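Spindle assembly checkpoint serine/threonine-protein kinase BUB1 (Saccharomyces cerevisiae, PDB 3ESL) is a kinase of the spindle assembly checkpoint that delays anaphase until chromosomes are bioriented and phosphorylates BUB3, its TPR-like N-terminal domain being the part described here. Local coordinates at residues Asn21-Met26 and Asp31-Tyr36; His96-Thr101 and Ser122-Asn127; Tyr104-Gly109 and Ser115-Glu120. All coordinates share one frame; numbering follows the deposited sequence.

Contact 1: Asn21-Met26 and Asp31-Tyr36; sequences NDLEDM and DLFLDY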
loop_
_atom_site.group_PDB
_atom_site.type_symbol
_atom_site.label_atom_id
_atom_site.label_comp_id
_atom_site.label_asym_id
_atom_site.label_seq_id
_atom_site.Cartn_x
_atom_site.Cartn_y
_atom_site.Cartn_z
ATOM N N ASN A 21 -15.374 20.337 1.265
ATOM C CA ASN A 21 -16.788 20.550 1.577
ATOM C C ASN A 21 -17.591 19.280 1.860
ATOM O O ASN A 21 -18.510 19.303 2.676
ATOM C CB ASN A 21 -17.489 21.282 0.427
ATOM C CG ASN A 21 -17.007 22.715 0.247
ATOM O OD1 ASN A 21 -16.357 23.295 1.125
ATOM N ND2 ASN A 21 -17.332 23.294 -0.905
ATOM N N ASP A 22 -17.280 18.201 1.144
ATOM C CA ASP A 22 -18.159 17.027 1.125
ATOM C C ASP A 22 -17.697 15.820 1.948
ATOM O O ASP A 22 -18.543 15.045 2.414
ATOM C CB ASP A 22 -18.440 16.584 -0.318
ATOM C CG ASP A 22 -19.206 17.628 -1.122
ATOM O OD1 ASP A 22 -19.790 18.560 -0.525
ATOM O OD2 ASP A 22 -19.226 17.503 -2.366
ATOM N N LEU A 23 -16.388 15.653 2.127
ATOM C CA LEU A 23 -15.848 14.422 2.731
ATOM C C LEU A 23 -16.449 14.087 4.070
ATOM O O LEU A 23 -16.800 12.924 4.340
ATOM C CB LEU A 23 -14.338 14.499 2.939
ATOM C CG LEU A 23 -13.321 14.008 1.926
ATOM C CD1 LEU A 23 -11.951 14.277 2.517
ATOM C CD2 LEU A 23 -13.486 12.516 1.573
ATOM N N GLU A 24 -16.553 15.108 4.918
ATOM C CA GLU A 24 -16.920 14.896 6.316
ATOM C C GLU A 24 -18.274 14.200 6.495
ATOM O O GLU A 24 -18.447 13.431 7.440
ATOM C CB GLU A 24 -16.897 16.214 7.081
ATOM C CG GLU A 24 -17.016 16.047 8.590
ATOM C CD GLU A 24 -16.669 17.313 9.336
ATOM O OE1 GLU A 24 -17.015 18.408 8.834
ATOM O OE2 GLU A 24 -16.047 17.210 10.418
ATOM N N ASP A 25 -19.211 14.464 5.590
ATOM C CA ASP A 25 -20.571 13.941 5.709
ATOM C C ASP A 25 -20.827 12.674 4.879
ATOM O O ASP A 25 -21.959 12.184 4.835
ATOM C CB ASP A 25 -21.577 15.015 5.314
ATOM C CG ASP A 25 -21.556 16.214 6.251
ATOM O OD1 ASP A 25 -21.262 16.055 7.463
ATOM O OD2 ASP A 25 -21.841 17.321 5.756
ATOM N N MET A 26 -19.788 12.145 4.227
ATOM C CA MET A 26 -19.984 10.984 3.340
ATOM C C MET A 26 -20.041 9.670 4.086
ATOM O O MET A 26 -19.360 9.514 5.107
ATOM C CB MET A 26 -18.858 10.897 2.309
ATOM C CG MET A 26 -18.958 11.972 1.243
ATOM S SD MET A 26 -17.680 11.816 -0.010
ATOM C CE MET A 26 -18.232 10.379 -0.953
ATOM N N ASP A 31 -14.431 6.738 -1.531
ATOM C CA ASP A 31 -14.875 6.796 -2.928
ATOM C C ASP A 31 -14.539 8.130 -3.591
ATOM O O ASP A 31 -14.160 8.148 -4.753
ATOM C CB ASP A 31 -16.370 6.506 -3.033
ATOM C CG ASP A 31 -16.820 6.282 -4.460
ATOM O OD1 ASP A 31 -16.252 5.386 -5.123
ATOM O OD2 ASP A 31 -17.735 7.018 -4.908
ATOM N N LEU A 32 -14.633 9.226 -2.840
ATOM C CA LEU A 32 -14.333 10.550 -3.407
ATOM C C LEU A 32 -12.829 10.657 -3.693
ATOM O O LEU A 32 -12.430 11.098 -4.776
ATOM C CB LEU A 32 -14.832 11.681 -2.491
ATOM C CG LEU A 32 -14.443 13.116 -2.905
ATOM C CD1 LEU A 32 -14.941 13.471 -4.304
ATOM C CD2 LEU A 32 -14.952 14.128 -1.857
ATOM N N PHE A 33 -11.993 10.239 -2.742
ATOM C CA PHE A 33 -10.557 10.139 -3.005
ATOM C C PHE A 33 -10.256 9.261 -4.223
ATOM O O PHE A 33 -9.414 9.620 -5.058
ATOM C CB PHE A 33 -9.793 9.577 -1.789
ATOM C CG PHE A 33 -9.564 10.574 -0.695
ATOM C CD1 PHE A 33 -8.664 11.634 -0.868
ATOM C CD2 PHE A 33 -10.226 10.438 0.529
ATOM C CE1 PHE A 33 -8.434 12.540 0.175
ATOM C CE2 PHE A 33 -10.002 11.331 1.576
ATOM C CZ PHE A 33 -9.105 12.385 1.392
ATOM N N LEU A 34 -10.908 8.100 -4.310
ATOM C CA LEU A 34 -10.663 7.195 -5.441
ATOM C C LEU A 34 -11.011 7.848 -6.777
ATOM O O LEU A 34 -10.230 7.759 -7.730
ATOM C CB LEU A 34 -11.448 5.886 -5.299
ATOM C CG LEU A 34 -10.988 4.939 -4.202
ATOM C CD1 LEU A 34 -12.006 3.817 -4.078
ATOM C CD2 LEU A 34 -9.612 4.371 -4.533
ATOM N N ASP A 35 -12.165 8.515 -6.838
ATOM C CA ASP A 35 -12.604 9.182 -8.075
ATOM C C ASP A 35 -11.556 10.194 -8.508
ATOM O O ASP A 35 -11.147 10.238 -9.674
ATOM C CB ASP A 35 -13.939 9.895 -7.869
ATOM C CG ASP A 35 -15.134 8.966 -7.954
ATOM O OD1 ASP A 35 -14.998 7.822 -8.442
ATOM O OD2 ASP A 35 -16.225 9.411 -7.531
ATOM N N TYR A 36 -11.086 10.979 -7.545
ATOM C CA TYR A 36 -10.124 12.041 -7.837
ATOM C C TYR A 36 -8.782 11.452 -8.280
ATOM O O TYR A 36 -8.224 11.877 -9.282
ATOM C CB TYR A 36 -10.004 12.960 -6.623
ATOM C CG TYR A 36 -9.130 14.187 -6.792
ATOM C CD1 TYR A 36 -8.901 14.749 -8.055
ATOM C CD2 TYR A 36 -8.577 14.812 -5.670
ATOM C CE1 TYR A 36 -8.114 15.908 -8.197
ATOM C CE2 TYR A 36 -7.773 15.963 -5.802
ATOM C CZ TYR A 36 -7.561 16.498 -7.066
ATOM O OH TYR A 36 -6.768 17.614 -7.197
#
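L23 meets F33 with both of its methyls, and this is the tight part of the contact. CD1 of L23 comes within 3.6 Å of F33 CZ, while L23 CD2 lies 3.7 Å from F33 CE2, so the forked end of the leucine meets the CE2-CZ part of the ring. The two side chains cross at about a right angle. The L23 side chain reaches this position with chi1 at -92°, well off the usual staggered value. L32 packs beside the same leucine more loosely, its CD2 at 4.1 Å from L23 CD2. With an alanine at L23 the branched end that fills the angle between F33 and L32 is gone, which would probably open a gap there and leave the phenyl ring less firmly held.

M26 closes the more open side. Its chain, extended at chi2 (-177°), carries SD to 3.8 Å from L32 CB, and the bend at chi3 (73°) sets the methyl CE about as near; L23 and L32 are buried, whereas M26 keeps part of its surface in solvent. In the short 3-10 turn 23-25, M26 N bonds to L23 O at 3.1 Å, and both residues reach the helix, M26 directly and L23 by the end of its side chain. No hydrogen bond crosses between the segments. The turn thus meets the early part of helix 29-47 by apolar packing. L32 also touches R18 and F33 touches L19, both on helix 4-21, and helix 49-67 adds Y66 against L23 and C63 against F33.

Contact 2: His96-Thr101 and Ser122-Asn127; sequences HESENT and SKLLEN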
loop_
_atom_site.group_PDB
_atom_site.type_symbol
_atom_site.label_atom_id
_atom_site.label_comp_id
_atom_site.label_asym_id
_atom_site.label_seq_id
_atom_site.Cartn_x
_atom_site.Cartn_y
_atom_site.Cartn_z
ATOM N N HIS A 96 13.881 0.578 2.675
ATOM C CA HIS A 96 13.558 0.822 4.074
ATOM C C HIS A 96 12.232 1.546 4.268
ATOM O O HIS A 96 11.462 1.190 5.153
ATOM C CB HIS A 96 14.702 1.515 4.804
ATOM C CG HIS A 96 15.845 0.596 5.087
ATOM N ND1 HIS A 96 15.754 -0.439 5.992
ATOM C CD2 HIS A 96 17.092 0.534 4.564
ATOM C CE1 HIS A 96 16.901 -1.093 6.024
ATOM N NE2 HIS A 96 17.731 -0.522 5.169
ATOM N N GLU A 97 11.974 2.543 3.436
ATOM C CA GLU A 97 10.701 3.257 3.513
ATOM C C GLU A 97 9.555 2.379 3.036
ATOM O O GLU A 97 8.479 2.419 3.619
ATOM C CB GLU A 97 10.761 4.583 2.757
ATOM C CG GLU A 97 11.579 5.623 3.533
ATOM C CD GLU A 97 11.042 5.841 4.943
ATOM O OE1 GLU A 97 9.860 6.221 5.066
ATOM O OE2 GLU A 97 11.787 5.611 5.931
ATOM N N SER A 98 9.798 1.572 1.999
ATOM C CA SER A 98 8.786 0.570 1.574
ATOM C C SER A 98 8.450 -0.403 2.700
ATOM O O SER A 98 7.272 -0.590 3.040
ATOM C CB SER A 98 9.234 -0.210 0.322
ATOM O OG SER A 98 9.271 0.639 -0.815
ATOM N N GLU A 99 9.478 -1.018 3.282
ATOM C CA GLU A 99 9.267 -1.971 4.361
ATOM C C GLU A 99 8.605 -1.289 5.569
ATOM O O GLU A 99 7.709 -1.855 6.192
ATOM C CB GLU A 99 10.575 -2.654 4.781
ATOM C CG GLU A 99 10.321 -3.756 5.782
ATOM C CD GLU A 99 11.576 -4.391 6.337
ATOM O OE1 GLU A 99 12.491 -3.656 6.756
ATOM O OE2 GLU A 99 11.625 -5.642 6.367
ATOM N N ASN A 100 9.042 -0.071 5.881
ATOM C CA ASN A 100 8.460 0.657 7.005
ATOM C C ASN A 100 6.976 0.962 6.801
ATOM O O ASN A 100 6.205 0.989 7.757
ATOM C CB ASN A 100 9.223 1.947 7.278
ATOM C CG ASN A 100 10.570 1.690 7.927
ATOM O OD1 ASN A 100 10.869 0.567 8.355
ATOM N ND2 ASN A 100 11.392 2.732 8.005
ATOM N N THR A 101 6.597 1.191 5.549
ATOM C CA THR A 101 5.185 1.396 5.220
ATOM C C THR A 101 4.402 0.111 5.482
ATOM O O THR A 101 3.368 0.155 6.154
ATOM C CB THR A 101 4.998 1.922 3.782
ATOM O OG1 THR A 101 5.773 3.116 3.613
ATOM C CG2 THR A 101 3.519 2.265 3.514
ATOM N N SER A 122 5.505 -9.914 1.054
ATOM C CA SER A 122 6.426 -11.026 0.774
ATOM C C SER A 122 7.278 -10.748 -0.464
ATOM O O SER A 122 8.493 -11.021 -0.456
ATOM C CB SER A 122 5.668 -12.349 0.619
ATOM O OG SER A 122 6.566 -13.397 0.255
ATOM N N LYS A 123 6.653 -10.222 -1.522
ATOM C CA LYS A 123 7.367 -9.873 -2.754
ATOM C C LYS A 123 8.476 -8.858 -2.460
ATOM O O LYS A 123 9.593 -8.993 -2.968
ATOM C CB LYS A 123 6.412 -9.345 -3.826
ATOM C CG LYS A 123 7.079 -9.032 -5.172
ATOM C CD LYS A 123 6.088 -8.439 -6.190
ATOM C CE LYS A 123 5.824 -6.946 -5.951
ATOM N NZ LYS A 123 7.000 -6.076 -6.288
ATOM N N LEU A 124 8.180 -7.857 -1.627
ATOM C CA LEU A 124 9.209 -6.872 -1.266
ATOM C C LEU A 124 10.412 -7.562 -0.609
ATOM O O LEU A 124 11.568 -7.307 -0.990
ATOM C CB LEU A 124 8.627 -5.781 -0.344
ATOM C CG LEU A 124 9.622 -4.700 0.097
ATOM C CD1 LEU A 124 9.854 -3.691 -0.998
ATOM C CD2 LEU A 124 9.140 -4.010 1.369
ATOM N N LEU A 125 10.142 -8.424 0.370
ATOM C CA LEU A 125 11.196 -9.116 1.094
ATOM C C LEU A 125 11.935 -10.064 0.157
ATOM O O LEU A 125 13.158 -10.165 0.230
ATOM C CB LEU A 125 10.639 -9.892 2.279
ATOM C CG LEU A 125 10.008 -9.074 3.408
ATOM C CD1 LEU A 125 9.602 -9.986 4.556
ATOM C CD2 LEU A 125 10.968 -7.971 3.878
ATOM N N GLU A 126 11.187 -10.735 -0.720
ATOM C CA GLU A 126 11.805 -11.644 -1.707
ATOM C C GLU A 126 12.822 -10.921 -2.596
ATOM O O GLU A 126 13.977 -11.377 -2.737
ATOM C CB GLU A 126 10.732 -12.350 -2.553
ATOM C CG GLU A 126 11.318 -13.063 -3.785
ATOM C CD GLU A 126 10.288 -13.794 -4.626
ATOM O OE1 GLU A 126 9.061 -13.596 -4.432
ATOM O OE2 GLU A 126 10.722 -14.585 -5.494
ATOM N N ASN A 127 12.400 -9.808 -3.187
ATOM C CA ASN A 127 13.267 -8.987 -4.033
ATOM C C ASN A 127 14.484 -8.453 -3.278
ATOM O O ASN A 127 15.566 -8.303 -3.860
ATOM C CB ASN A 127 12.485 -7.843 -4.682
ATOM C CG ASN A 127 11.449 -8.334 -5.690
ATOM O OD1 ASN A 127 11.583 -9.412 -6.266
ATOM N ND2 ASN A 127 10.418 -7.532 -5.911
#
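L124 pushes its two methyls against the turn of helix that carries S98 and E99. CD1 of L124 meets S98 CB at 3.8 Å; L124 CD2 goes in closer, to 3.6 Å from E99 N, so it packs on main chain as much as on side chain. With CG anti to its backbone N (chi1 180°), L124 directs its isobutyl group towards helix 95-108, and chi2 (78°) sets the fork that sends CD1 to S98 and CD2 to E99. L125 adds one touch beside it: its CD2 lies 3.5 Å from E99 OE2, the two side chains crossing at about a right angle.

The next shell explains how a buried carboxylate can sit against a leucine methyl. E99 is extended, and its OE2 makes a salt bridge with R185, so the charge has its mate outside the interface. S98 is settled in a similar way, its OG bonding to N94 O while CB faces L124. E97 O, just before S98, takes two bonds from T101, a turn later: from N and from OG1 (2.8 Å from E97 O), which arrive from opposite faces of the carbonyl plane.

The segments of helices 95-108 and 115-127 run roughly antiparallel, at 151° with axes 10.6 Å apart, as in the helical hairpins of TPR-like folds. L124 also touches F95 and F102 of helix 95-108, S98 leans on I87 of helix 77-90, and L125 reaches A134 and L137 of helix 131-143, so both neighbouring helices pack against this hairpin.

Contact 3: Tyr104-Gly109 and Ser115-Glu120; sequences YMFNKG and SLFYEE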
loop_
_atom_site.group_PDB
_atom_site.type_symbol
_atom_site.label_atom_id
_atom_site.label_comp_id
_atom_site.label_asym_id
_atom_site.label_seq_id
_atom_site.Cartn_x
_atom_site.Cartn_y
_atom_site.Cartn_z
ATOM N N TYR A 104 4.098 -0.365 9.250
ATOM C CA TYR A 104 3.148 0.583 9.823
ATOM C C TYR A 104 1.711 0.100 9.618
ATOM O O TYR A 104 0.904 0.072 10.552
ATOM C CB TYR A 104 3.360 1.936 9.162
ATOM C CG TYR A 104 2.416 3.035 9.578
ATOM C CD1 TYR A 104 2.662 3.797 10.726
ATOM C CD2 TYR A 104 1.302 3.351 8.799
ATOM C CE1 TYR A 104 1.810 4.836 11.093
ATOM C CE2 TYR A 104 0.443 4.387 9.157
ATOM C CZ TYR A 104 0.709 5.124 10.307
ATOM O OH TYR A 104 -0.129 6.154 10.672
ATOM N N MET A 105 1.399 -0.282 8.382
ATOM C CA MET A 105 0.129 -0.939 8.080
ATOM C C MET A 105 -0.124 -2.159 8.992
ATOM O O MET A 105 -1.204 -2.297 9.567
ATOM C CB MET A 105 0.125 -1.371 6.616
ATOM C CG MET A 105 0.188 -0.197 5.631
ATOM S SD MET A 105 0.673 -0.808 3.991
ATOM C CE MET A 105 -0.814 -1.674 3.523
ATOM N N PHE A 106 0.875 -3.026 9.125
ATOM C CA PHE A 106 0.744 -4.237 9.947
ATOM C C PHE A 106 0.377 -3.860 11.392
ATOM O O PHE A 106 -0.554 -4.410 11.977
ATOM C CB PHE A 106 2.032 -5.062 9.904
ATOM C CG PHE A 106 1.905 -6.411 10.567
ATOM C CD1 PHE A 106 1.365 -7.495 9.877
ATOM C CD2 PHE A 106 2.322 -6.593 11.882
ATOM C CE1 PHE A 106 1.238 -8.750 10.490
ATOM C CE2 PHE A 106 2.202 -7.842 12.507
ATOM C CZ PHE A 106 1.658 -8.921 11.804
ATOM N N ASN A 107 1.093 -2.876 11.930
ATOM C CA ASN A 107 0.858 -2.379 13.292
ATOM C C ASN A 107 -0.554 -1.825 13.501
ATOM O O ASN A 107 -1.129 -1.976 14.581
ATOM C CB ASN A 107 1.881 -1.298 13.637
ATOM C CG ASN A 107 1.770 -0.824 15.090
ATOM O OD1 ASN A 107 1.392 0.320 15.360
ATOM N ND2 ASN A 107 2.086 -1.708 16.017
ATOM N N LYS A 108 -1.100 -1.184 12.469
ATOM C CA LYS A 108 -2.444 -0.613 12.533
ATOM C C LYS A 108 -3.558 -1.589 12.126
ATOM O O LYS A 108 -4.742 -1.245 12.179
ATOM C CB LYS A 108 -2.519 0.650 11.676
ATOM C CG LYS A 108 -1.708 1.819 12.238
ATOM C CD LYS A 108 -1.980 3.113 11.481
ATOM C CE LYS A 108 -3.197 3.864 12.005
ATOM N NZ LYS A 108 -2.903 4.641 13.241
ATOM N N GLY A 109 -3.180 -2.798 11.723
ATOM C CA GLY A 109 -4.145 -3.789 11.236
ATOM C C GLY A 109 -4.735 -3.457 9.874
ATOM O O GLY A 109 -5.818 -3.953 9.512
ATOM N N SER A 115 -5.218 -11.287 1.630
ATOM C CA SER A 115 -4.097 -11.999 0.987
ATOM C C SER A 115 -3.126 -11.072 0.260
ATOM O O SER A 115 -1.910 -11.276 0.300
ATOM C CB SER A 115 -4.618 -13.052 0.003
ATOM O OG SER A 115 -5.315 -14.063 0.689
ATOM N N LEU A 116 -3.663 -10.065 -0.425
ATOM C CA LEU A 116 -2.851 -9.129 -1.180
ATOM C C LEU A 116 -1.763 -8.491 -0.324
ATOM O O LEU A 116 -0.646 -8.277 -0.804
ATOM C CB LEU A 116 -3.741 -8.054 -1.815
ATOM C CG LEU A 116 -3.008 -7.043 -2.710
ATOM C CD1 LEU A 116 -2.359 -7.724 -3.897
ATOM C CD2 LEU A 116 -3.959 -5.951 -3.143
ATOM N N PHE A 117 -2.087 -8.199 0.937
ATOM C CA PHE A 117 -1.120 -7.556 1.824
ATOM C C PHE A 117 0.106 -8.455 1.969
ATOM O O PHE A 117 1.250 -8.022 1.763
ATOM C CB PHE A 117 -1.733 -7.262 3.195
ATOM C CG PHE A 117 -0.724 -6.794 4.217
ATOM C CD1 PHE A 117 -0.353 -5.456 4.285
ATOM C CD2 PHE A 117 -0.121 -7.705 5.096
ATOM C CE1 PHE A 117 0.605 -5.025 5.224
ATOM C CE2 PHE A 117 0.831 -7.281 6.039
ATOM C CZ PHE A 117 1.189 -5.934 6.105
ATOM N N TYR A 118 -0.146 -9.715 2.300
ATOM C CA TYR A 118 0.950 -10.662 2.516
ATOM C C TYR A 118 1.696 -10.969 1.237
ATOM O O TYR A 118 2.932 -11.085 1.252
ATOM C CB TYR A 118 0.415 -11.929 3.173
ATOM C CG TYR A 118 -0.178 -11.629 4.519
ATOM C CD1 TYR A 118 0.612 -11.608 5.672
ATOM C CD2 TYR A 118 -1.538 -11.339 4.646
ATOM C CE1 TYR A 118 0.050 -11.305 6.914
ATOM C CE2 TYR A 118 -2.099 -11.039 5.879
ATOM C CZ TYR A 118 -1.306 -11.026 7.003
ATOM O OH TYR A 118 -1.872 -10.727 8.217
ATOM N N GLU A 119 0.965 -11.088 0.128
ATOM C CA GLU A 119 1.606 -11.327 -1.186
ATOM C C GLU A 119 2.589 -10.220 -1.572
ATOM O O GLU A 119 3.730 -10.488 -1.975
ATOM C CB GLU A 119 0.549 -11.510 -2.281
ATOM C CG GLU A 119 -0.269 -12.789 -2.097
ATOM C CD GLU A 119 -1.483 -12.875 -3.016
ATOM O OE1 GLU A 119 -2.071 -11.821 -3.351
ATOM O OE2 GLU A 119 -1.854 -14.011 -3.401
ATOM N N GLU A 120 2.140 -8.975 -1.443
ATOM C CA GLU A 120 2.967 -7.825 -1.791
ATOM C C GLU A 120 4.140 -7.607 -0.831
ATOM O O GLU A 120 5.254 -7.316 -1.276
ATOM C CB GLU A 120 2.099 -6.565 -1.912
ATOM C CG GLU A 120 1.103 -6.630 -3.086
ATOM C CD GLU A 120 1.775 -6.604 -4.460
ATOM O OE1 GLU A 120 2.843 -5.972 -4.617
ATOM O OE2 GLU A 120 1.219 -7.221 -5.396
#
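Y118 OH is gripped by two hydrogen bonds, to T112 O and to N144 ND2, while the ring of F106 approaches it from across the helix pair with CE1 at 4.3 Å from that oxygen. Held in this way at its far end, Y118 offers a ring face to its neighbour F117, whose CD2 stands 3.7 Å above the centre of the Y118 ring.

F117 carries most of the contact. Its CG is anti to the backbone N (chi1 171°), which sends the ring across between M105 and F106. The methyl of M105 comes up to the ring edge, near its plane, with CE 3.9 Å from F117 CD1; the bend in the methionine chain at chi3 (71°) turns CE there. F106 CD1 sits 3.9 Å from F117 CE2, which lies at the edge of the F106 ring, and the two phenylalanine side chains cross at about a right angle.

The backbone then turns out of the helix at G109, with positive phi in a Schellman motif; of its two bonds back into the last turn, one is G109 N to F106 O at 3.1 Å. Helix 77-90 meets M105 through L80 and W83, and L140 of helix 131-143 lies against F106.

Chemically the interface is aromatic and apolar, and no hydrogen bond crosses it; the tyrosine hydroxyl is satisfied instead by T112 O and N144 ND2, and these segments meet through ring and methyl packing.

Contacts 2 and 3 are two levels of one hairpin, formed by helices 95-108 and 115-127; their centres are 11 Å apart. Contact 3 lies near the turn between the helices and contact 2 towards their far ends, so in the sequence contact 3 falls between the two segments of contact 2. Contact 1 comes earlier in the chain, where the loop after helix 4-21 folds against helix 29-47. Its centre is 24 Å from that of contact 3 and 30 Å from that of contact 2, on the opposite side of the chain's centre from the latter, and it touches neither. Together they sample two separate places in an elongated, all-helical TPR-like domain, with helices 49-67 and 77-90 between them in the chain.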